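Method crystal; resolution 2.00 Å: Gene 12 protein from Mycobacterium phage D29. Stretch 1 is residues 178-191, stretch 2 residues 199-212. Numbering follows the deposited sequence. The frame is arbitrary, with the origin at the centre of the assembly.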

ATOM      1  N   GLU A 178       8.758  -2.843 -19.221  1.00 36.41           N
ATOM      2  CA  GLU A 178       8.088  -2.207 -20.342  1.00 31.50           C
ATOM      3  C   GLU A 178       7.972  -0.704 -20.054  1.00 32.03           C
ATOM      4  O   GLU A 178       7.797  -0.286 -18.907  1.00 31.15           O
ATOM      5  CB  GLU A 178       6.720  -2.864 -20.543  1.00 39.30           C
ATOM      6  CG  GLU A 178       5.683  -2.044 -21.286  1.00 60.20           C
ATOM      7  CD  GLU A 178       4.334  -2.749 -21.331  1.00 72.51           C
ATOM      8  OE1 GLU A 178       4.283  -3.961 -21.027  1.00 77.41           O
ATOM      9  OE2 GLU A 178       3.325  -2.100 -21.664  1.00 73.36           O
ATOM     10  N   TYR A 179       8.068   0.096 -21.109  1.00 33.45           N
ATOM     11  CA  TYR A 179       8.074   1.554 -21.028  1.00 26.16           C
ATOM     12  C   TYR A 179       6.938   2.153 -20.186  1.00 29.50           C
ATOM     13  O   TYR A 179       7.184   2.935 -19.264  1.00 26.50           O
ATOM     14  CB  TYR A 179       8.008   2.121 -22.447  1.00 30.04           C
ATOM     15  CG  TYR A 179       8.036   3.629 -22.530  1.00 37.83           C
ATOM     16  CD1 TYR A 179       9.202   4.340 -22.273  1.00 38.96           C
ATOM     17  CD2 TYR A 179       6.900   4.341 -22.891  1.00 30.15           C
ATOM     18  CE1 TYR A 179       9.228   5.721 -22.359  1.00 37.29           C
ATOM     19  CE2 TYR A 179       6.915   5.710 -22.981  1.00 33.67           C
ATOM     20  CZ  TYR A 179       8.076   6.396 -22.723  1.00 34.95           C
ATOM     21  OH  TYR A 179       8.073   7.757 -22.840  1.00 31.83           O
ATOM     22  N   GLU A 180       5.700   1.806 -20.528  1.00 27.93           N
ATOM     23  CA  GLU A 180       4.528   2.292 -19.810  1.00 36.93           C
ATOM     24  C   GLU A 180       4.610   1.935 -18.332  1.00 34.44           C
ATOM     25  O   GLU A 180       4.279   2.742 -17.459  1.00 35.97           O
ATOM     26  CB  GLU A 180       3.244   1.708 -20.421  1.00 31.78           C
ATOM     27  CG  GLU A 180       2.873   2.297 -21.760  1.00 33.99           C
ATOM     28  CD  GLU A 180       3.614   1.644 -22.914  1.00 41.45           C
ATOM     29  OE1 GLU A 180       4.442   0.741 -22.654  1.00 36.90           O
ATOM     30  OE2 GLU A 180       3.364   2.037 -24.075  1.00 38.09           O
ATOM     31  N   VAL A 181       5.065   0.720 -18.053  1.00 31.13           N
ATOM     32  CA  VAL A 181       5.222   0.281 -16.677  1.00 29.33           C
ATOM     33  C   VAL A 181       6.300   1.104 -15.965  1.00 32.93           C
ATOM     34  O   VAL A 181       6.119   1.524 -14.823  1.00 32.05           O
ATOM     35  CB  VAL A 181       5.539  -1.235 -16.600  1.00 34.32           C
ATOM     36  CG1 VAL A 181       6.004  -1.619 -15.215  1.00 28.64           C
ATOM     37  CG2 VAL A 181       4.312  -2.050 -16.992  1.00 36.44           C
ATOM     38  N   ALA A 182       7.417   1.349 -16.645  1.00 27.61           N
ATOM     39  CA  ALA A 182       8.503   2.123 -16.046  1.00 25.27           C
ATOM     40  C   ALA A 182       8.043   3.541 -15.703  1.00 23.02           C
ATOM     41  O   ALA A 182       8.415   4.104 -14.667  1.00 28.23           O
ATOM     42  CB  ALA A 182       9.710   2.163 -16.987  1.00 24.21           C
ATOM     43  N   ILE A 183       7.240   4.130 -16.582  1.00 22.34           N
ATOM     44  CA  ILE A 183       6.817   5.508 -16.366  1.00 27.05           C
ATOM     45  C   ILE A 183       5.811   5.569 -15.222  1.00 22.72           C
ATOM     46  O   ILE A 183       5.827   6.489 -14.400  1.00 25.08           O
ATOM     47  CB  ILE A 183       6.297   6.140 -17.666  1.00 27.28           C
ATOM     48  CG1 ILE A 183       7.484   6.373 -18.609  1.00 31.88           C
ATOM     49  CG2 ILE A 183       5.583   7.439 -17.363  1.00 23.78           C
ATOM     50  CD1 ILE A 183       7.179   7.262 -19.760  1.00 41.72           C
ATOM     51  N   GLY A 184       4.964   4.551 -15.138  1.00 27.47           N
ATOM     52  CA  GLY A 184       4.139   4.363 -13.955  1.00 30.17           C
ATOM     53  C   GLY A 184       4.938   4.325 -12.660  1.00 29.77           C
ATOM     54  O   GLY A 184       4.572   4.979 -11.671  1.00 27.07           O
ATOM     55  N   ARG A 185       6.027   3.560 -12.639  1.00 29.94           N
ATOM     56  CA  ARG A 185       6.867   3.524 -11.434  1.00 31.59           C
ATOM     57  C   ARG A 185       7.461   4.898 -11.186  1.00 30.79           C
ATOM     58  O   ARG A 185       7.545   5.350 -10.057  1.00 23.19           O
ATOM     59  CB  ARG A 185       7.998   2.498 -11.549  1.00 38.09           C
ATOM     60  CG  ARG A 185       7.714   1.185 -10.869  1.00 42.68           C
ATOM     61  CD  ARG A 185       8.974   0.348 -10.711  1.00 34.44           C
ATOM     62  NE  ARG A 185       9.659   0.155 -11.974  1.00 37.65           N
ATOM     63  CZ  ARG A 185       9.446  -0.872 -12.786  1.00 32.51           C
ATOM     64  NH1 ARG A 185       8.556  -1.800 -12.471  1.00 34.25           N
ATOM     65  NH2 ARG A 185      10.124  -0.967 -13.914  1.00 44.99           N
ATOM     66  N   ILE A 186       7.866   5.578 -12.255  1.00 26.14           N
ATOM     67  CA  ILE A 186       8.434   6.907 -12.098  1.00 24.56           C
ATOM     68  C   ILE A 186       7.458   7.846 -11.384  1.00 27.58           C
ATOM     69  O   ILE A 186       7.827   8.541 -10.429  1.00 24.47           O
ATOM     70  CB  ILE A 186       8.857   7.479 -13.454  1.00 28.50           C
ATOM     71  CG1 ILE A 186      10.196   6.852 -13.854  1.00 31.27           C
ATOM     72  CG2 ILE A 186       8.955   9.001 -13.392  1.00 19.65           C
ATOM     73  CD1 ILE A 186      10.586   7.096 -15.280  1.00 32.29           C
ATOM     74  N   VAL A 187       6.212   7.851 -11.852  1.00 29.20           N
ATOM     75  CA  VAL A 187       5.166   8.697 -11.280  1.00 25.66           C
ATOM     76  C   VAL A 187       4.952   8.416  -9.787  1.00 32.59           C
ATOM     77  O   VAL A 187       4.867   9.331  -8.959  1.00 30.60           O
ATOM     78  CB  VAL A 187       3.838   8.542 -12.069  1.00 27.37           C
ATOM     79  CG1 VAL A 187       2.668   9.052 -11.269  1.00 29.94           C
ATOM     80  CG2 VAL A 187       3.935   9.293 -13.364  1.00 30.82           C
ATOM     81  N   MET A 188       4.896   7.145  -9.437  1.00 26.31           N
ATOM     82  CA  MET A 188       4.710   6.776  -8.040  1.00 27.10           C
ATOM     83  C   MET A 188       5.883   7.141  -7.114  1.00 26.31           C
ATOM     84  O   MET A 188       5.669   7.422  -5.931  1.00 29.16           O
ATOM     85  CB  MET A 188       4.378   5.300  -7.930  1.00 22.27           C
ATOM     86  CG  MET A 188       2.982   4.963  -8.414  1.00 31.99           C
ATOM     87  SD  MET A 188       2.702   3.190  -8.351  1.00 71.00           S
ATOM     88  CE  MET A 188       3.527   2.792  -6.821  1.00 36.32           C
ATOM     89  N   LYS A 189       7.109   7.148  -7.640  1.00 25.84           N
ATOM     90  CA  LYS A 189       8.296   7.439  -6.816  1.00 28.68           C
ATOM     91  C   LYS A 189       8.757   8.903  -6.821  1.00 31.02           C
ATOM     92  O   LYS A 189       9.612   9.294  -6.027  1.00 26.95           O
ATOM     93  CB  LYS A 189       9.465   6.558  -7.266  1.00 34.05           C
ATOM     94  CG  LYS A 189       9.212   5.074  -7.106  1.00 39.42           C
ATOM     95  CD  LYS A 189      10.102   4.269  -8.032  1.00 49.57           C
ATOM     96  CE  LYS A 189      11.580   4.497  -7.750  1.00 56.03           C
ATOM     97  NZ  LYS A 189      12.424   3.618  -8.614  1.00 61.02           N
ATOM     98  N   ALA A 190       8.208   9.712  -7.724  1.00 24.29           N
ATOM     99  CA  ALA A 190       8.724  11.056  -7.950  1.00 21.62           C
ATOM    100  C   ALA A 190       8.435  12.005  -6.787  1.00 24.96           C
ATOM    101  O   ALA A 190       7.419  11.866  -6.108  1.00 23.54           O
ATOM    102  CB  ALA A 190       8.140  11.629  -9.245  1.00 22.57           C
ATOM    103  N   SER A 191       9.323  12.976  -6.584  1.00 28.52           N
ATOM    104  CA  SER A 191       9.120  14.026  -5.589  1.00 35.36           C
ATOM    105  C   SER A 191       8.220  15.138  -6.136  1.00 32.51           C
ATOM    106  O   SER A 191       7.695  15.953  -5.380  1.00 39.01           O
ATOM    107  CB  SER A 191      10.465  14.619  -5.172  1.00 36.74           C
ATOM    108  OG  SER A 191      11.169  15.112  -6.300  1.00 35.86           O
ATOM    109  N   SER A 199      12.754  14.141  -9.578  1.00 25.07           N
ATOM    110  CA  SER A 199      11.571  14.578 -10.336  1.00 24.68           C
ATOM    111  C   SER A 199      11.201  13.614 -11.466  1.00 28.93           C
ATOM    112  O   SER A 199      12.026  12.794 -11.907  1.00 27.23           O
ATOM    113  CB  SER A 199      11.748  15.993 -10.888  1.00 23.43           C
ATOM    114  OG  SER A 199      12.794  16.039 -11.838  1.00 30.03           O
ATOM    115  N   VAL A 200       9.960  13.711 -11.941  1.00 27.06           N
ATOM    116  CA  VAL A 200       9.557  12.942 -13.112  1.00 22.52           C
ATOM    117  C   VAL A 200      10.532  13.214 -14.254  1.00 24.31           C
ATOM    118  O   VAL A 200      10.999  12.278 -14.910  1.00 28.67           O
ATOM    119  CB  VAL A 200       8.119  13.265 -13.549  1.00 28.77           C
ATOM    120  CG1 VAL A 200       7.815  12.648 -14.928  1.00 25.22           C
ATOM    121  CG2 VAL A 200       7.124  12.776 -12.495  1.00 21.15           C
ATOM    122  N   VAL A 201      10.849  14.487 -14.482  1.00 24.76           N
ATOM    123  CA  VAL A 201      11.691  14.860 -15.622  1.00 29.72           C
ATOM    124  C   VAL A 201      13.123  14.319 -15.500  1.00 33.32           C
ATOM    125  O   VAL A 201      13.707  13.859 -16.484  1.00 36.83           O
ATOM    126  CB  VAL A 201      11.709  16.385 -15.867  1.00 33.76           C
ATOM    127  CG1 VAL A 201      12.837  16.767 -16.817  1.00 34.49           C
ATOM    128  CG2 VAL A 201      10.370  16.859 -16.420  1.00 31.86           C
ATOM    129  N   ALA A 202      13.684  14.364 -14.296  1.00 36.43           N
ATOM    130  CA  ALA A 202      15.021  13.806 -14.065  1.00 34.23           C
ATOM    131  C   ALA A 202      15.012  12.306 -14.348  1.00 32.34           C
ATOM    132  O   ALA A 202      15.897  11.776 -15.020  1.00 29.67           O
ATOM    133  CB  ALA A 202      15.463  14.063 -12.643  1.00 31.00           C
ATOM    134  N   GLN A 203      13.997  11.628 -13.826  1.00 31.39           N
ATOM    135  CA  GLN A 203      13.836  10.200 -14.041  1.00 29.48           C
ATOM    136  C   GLN A 203      13.603   9.833 -15.502  1.00 31.75           C
ATOM    137  O   GLN A 203      14.096   8.799 -15.967  1.00 30.21           O
ATOM    138  CB  GLN A 203      12.727   9.642 -13.147  1.00 28.65           C
ATOM    139  CG  GLN A 203      13.048   9.741 -11.653  1.00 36.01           C
ATOM    140  CD  GLN A 203      12.005   9.059 -10.779  1.00 43.12           C
ATOM    141  OE1 GLN A 203      11.914   7.833 -10.737  1.00 42.86           O
ATOM    142  NE2 GLN A 203      11.221   9.858 -10.068  1.00 41.10           N
ATOM    143  N   LEU A 204      12.858  10.669 -16.229  1.00 29.37           N
ATOM    144  CA  LEU A 204      12.621  10.412 -17.643  1.00 26.04           C
ATOM    145  C   LEU A 204      13.937  10.424 -18.408  1.00 33.58           C
ATOM    146  O   LEU A 204      14.157   9.614 -19.310  1.00 28.62           O
ATOM    147  CB  LEU A 204      11.639  11.430 -18.242  1.00 27.84           C
ATOM    148  CG  LEU A 204      10.167  11.230 -17.859  1.00 27.53           C
ATOM    149  CD1 LEU A 204       9.291  12.320 -18.491  1.00 27.21           C
ATOM    150  CD2 LEU A 204       9.700   9.835 -18.279  1.00 25.73           C
ATOM    151  N   ILE A 205      14.816  11.346 -18.036  1.00 29.72           N
ATOM    152  CA  ILE A 205      16.106  11.471 -18.700  1.00 38.23           C
ATOM    153  C   ILE A 205      16.944  10.221 -18.468  1.00 32.85           C
ATOM    154  O   ILE A 205      17.522   9.668 -19.399  1.00 41.31           O
ATOM    155  CB  ILE A 205      16.863  12.724 -18.225  1.00 38.38           C
ATOM    156  CG1 ILE A 205      16.271  13.961 -18.906  1.00 40.72           C
ATOM    157  CG2 ILE A 205      18.351  12.612 -18.552  1.00 36.22           C
ATOM    158  CD1 ILE A 205      16.489  15.245 -18.130  1.00 47.87           C
ATOM    159  N   GLU A 206      16.992   9.773 -17.223  1.00 28.58           N
ATOM    160  CA  GLU A 206      17.711   8.551 -16.892  1.00 38.96           C
ATOM    161  C   GLU A 206      17.121   7.349 -17.645  1.00 43.50           C
ATOM    162  O   GLU A 206      17.865   6.510 -18.175  1.00 42.80           O
ATOM    163  CB  GLU A 206      17.700   8.318 -15.383  1.00 35.83           C
ATOM    164  CG  GLU A 206      18.759   7.334 -14.910  1.00 54.61           C
ATOM    165  N   LEU A 207      15.791   7.282 -17.716  1.00 36.78           N
ATOM    166  CA  LEU A 207      15.111   6.192 -18.430  1.00 35.06           C
ATOM    167  C   LEU A 207      15.475   6.153 -19.905  1.00 42.72           C
ATOM    168  O   LEU A 207      15.749   5.084 -20.458  1.00 42.74           O
ATOM    169  CB  LEU A 207      13.588   6.299 -18.294  1.00 33.26           C
ATOM    170  CG  LEU A 207      12.787   5.190 -18.989  1.00 33.97           C
ATOM    171  CD1 LEU A 207      13.123   3.836 -18.380  1.00 37.42           C
ATOM    172  CD2 LEU A 207      11.290   5.441 -18.897  1.00 32.25           C
ATOM    173  N   GLY A 208      15.458   7.315 -20.548  1.00 36.93           N
ATOM    174  CA  GLY A 208      15.702   7.388 -21.978  1.00 32.93           C
ATOM    175  C   GLY A 208      14.673   6.610 -22.779  1.00 40.61           C
ATOM    176  O   GLY A 208      13.475   6.689 -22.500  1.00 36.97           O
ATOM    177  N   GLN A 209      15.135   5.844 -23.755  1.00 42.72           N
ATOM    178  CA  GLN A 209      14.297   5.009 -24.606  1.00 38.72           C
ATOM    179  C   GLN A 209      13.469   5.745 -25.642  1.00 39.66           C
ATOM    180  O   GLN A 209      13.501   5.394 -26.785  1.00 46.02           O
ATOM    181  CB  GLN A 209      13.417   4.087 -23.785  1.00 38.11           C
ATOM    182  CG  GLN A 209      14.209   3.184 -22.966  1.00 45.85           C
ATOM    183  CD  GLN A 209      13.399   2.195 -22.243  1.00 54.07           C
ATOM    184  OE1 GLN A 209      13.840   1.653 -21.258  1.00 62.78           O
ATOM    185  NE2 GLN A 209      12.219   1.934 -22.717  1.00 46.57           N
ATOM    186  N   ARG A 210      12.723   6.744 -25.231  1.00 39.13           N
ATOM    187  CA  ARG A 210      11.834   7.481 -26.133  1.00 43.14           C
ATOM    188  C   ARG A 210      11.941   8.973 -25.866  1.00 37.82           C
ATOM    189  O   ARG A 210      12.417   9.370 -24.808  1.00 37.69           O
ATOM    190  CB  ARG A 210      10.384   7.040 -25.934  1.00 44.12           C
ATOM    191  CG  ARG A 210      10.185   5.549 -25.979  1.00 46.81           C
ATOM    192  CD  ARG A 210       8.733   5.213 -26.203  1.00 45.62           C
ATOM    193  NE  ARG A 210       8.480   3.784 -26.045  1.00 42.17           N
ATOM    194  CZ  ARG A 210       7.276   3.234 -26.144  1.00 43.34           C
ATOM    195  NH1 ARG A 210       6.222   3.997 -26.404  1.00 43.17           N
ATOM    196  NH2 ARG A 210       7.125   1.930 -25.976  1.00 47.77           N
ATOM    197  N   PRO A 211      11.480   9.804 -26.815  1.00 27.98           N
ATOM    198  CA  PRO A 211      11.630  11.252 -26.637  1.00 35.14           C
ATOM    199  C   PRO A 211      11.061  11.727 -25.311  1.00 38.39           C
ATOM    200  O   PRO A 211      10.065  11.190 -24.816  1.00 38.58           O
ATOM    201  CB  PRO A 211      10.836  11.830 -27.810  1.00 37.88           C
ATOM    202  CG  PRO A 211      10.960  10.785 -28.879  1.00 38.96           C
ATOM    203  CD  PRO A 211      10.885   9.473 -28.123  1.00 41.47           C
ATOM    204  N   ILE A 212      11.706  12.727 -24.730  1.00 29.55           N
ATOM    205  CA  ILE A 212      11.286  13.234 -23.431  1.00 28.14           C
ATOM    206  C   ILE A 212       9.824  13.681 -23.465  1.00 29.49           C
ATOM    207  O   ILE A 212       9.058  13.403 -22.542  1.00 35.57           O
ATOM    208  CB  ILE A 212      12.196  14.386 -22.952  1.00 32.31           C
ATOM    209  CG1 ILE A 212      13.554  13.834 -22.525  1.00 43.07           C
ATOM    210  CG2 ILE A 212      11.560  15.102 -21.774  1.00 38.60           C
ATOM    211  CD1 ILE A 212      13.455  12.865 -21.357  1.00 42.31           C
TER
HETATM  212  O   HOH W   1      10.168   9.368 -22.566  1.00 31.92           O
HETATM  213  O   HOH W   2       4.541   1.630 -26.556  1.00 58.76           O

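Helices 179-189 and 200-207 pack nearly antiparallel, their N-to-C directions 149° apart and their axes 9.6 Å apart at closest approach; the two stretches bury 713 Å² between them, without a direct hydrogen bond from one to the other. Glu178, the N-cap of the first helix, points away and takes no part. Tyr179 gives the largest area on its side. The guanidinium of Arg210 lies flat on its ring, planes at 8° and centres 4.0 Å apart, while Arg210 CD sits 3.6 Å from the centroid of the Tyr179 ring, almost on the normal; CZ is farther off-centre, so the aliphatic arm covers the middle of the face and the charge its margin. Gln209 NE2 lies at the ring edge, 3.9 Å from Tyr179 CD1. Water 1 links Tyr179 OH (2.7 Å from the water oxygen) to Pro211 O (2.9 Å from it). Glu180 points away, but its end turns back: OE2 stays 4.2 Å from Arg210 NH1, beyond a salt bridge, and water 2 closes the gap, donating to Glu180 OE2 and accepting from Arg210 NH2.

One turn on, Leu207 drops as a knob among Tyr179, Ala182, Ile183 and Ile186; its CD1 lies 4.0 Å from Ala182 CB and its CD2 3.9 Å from Ile183 CG1. Ile183 CD1 also reaches Leu204 CD2 at 3.9 Å. Ile186 returns the arrangement, sitting among Val200, Gln203, Leu204 and Leu207, with its CD1 4.0 Å from Leu207 CD2 and its CG2 4.1 Å from Val200 CG1. The two knobs thus interlock. At Ala190, just past the helix, the backbones draw close, its CA 5.1 Å from Ser199 CA; the small side chain fits there, CB 3.6 Å from Val200 CG2. Ser199 caps the second helix, its OG accepting from Ala202 N at 3.1 Å.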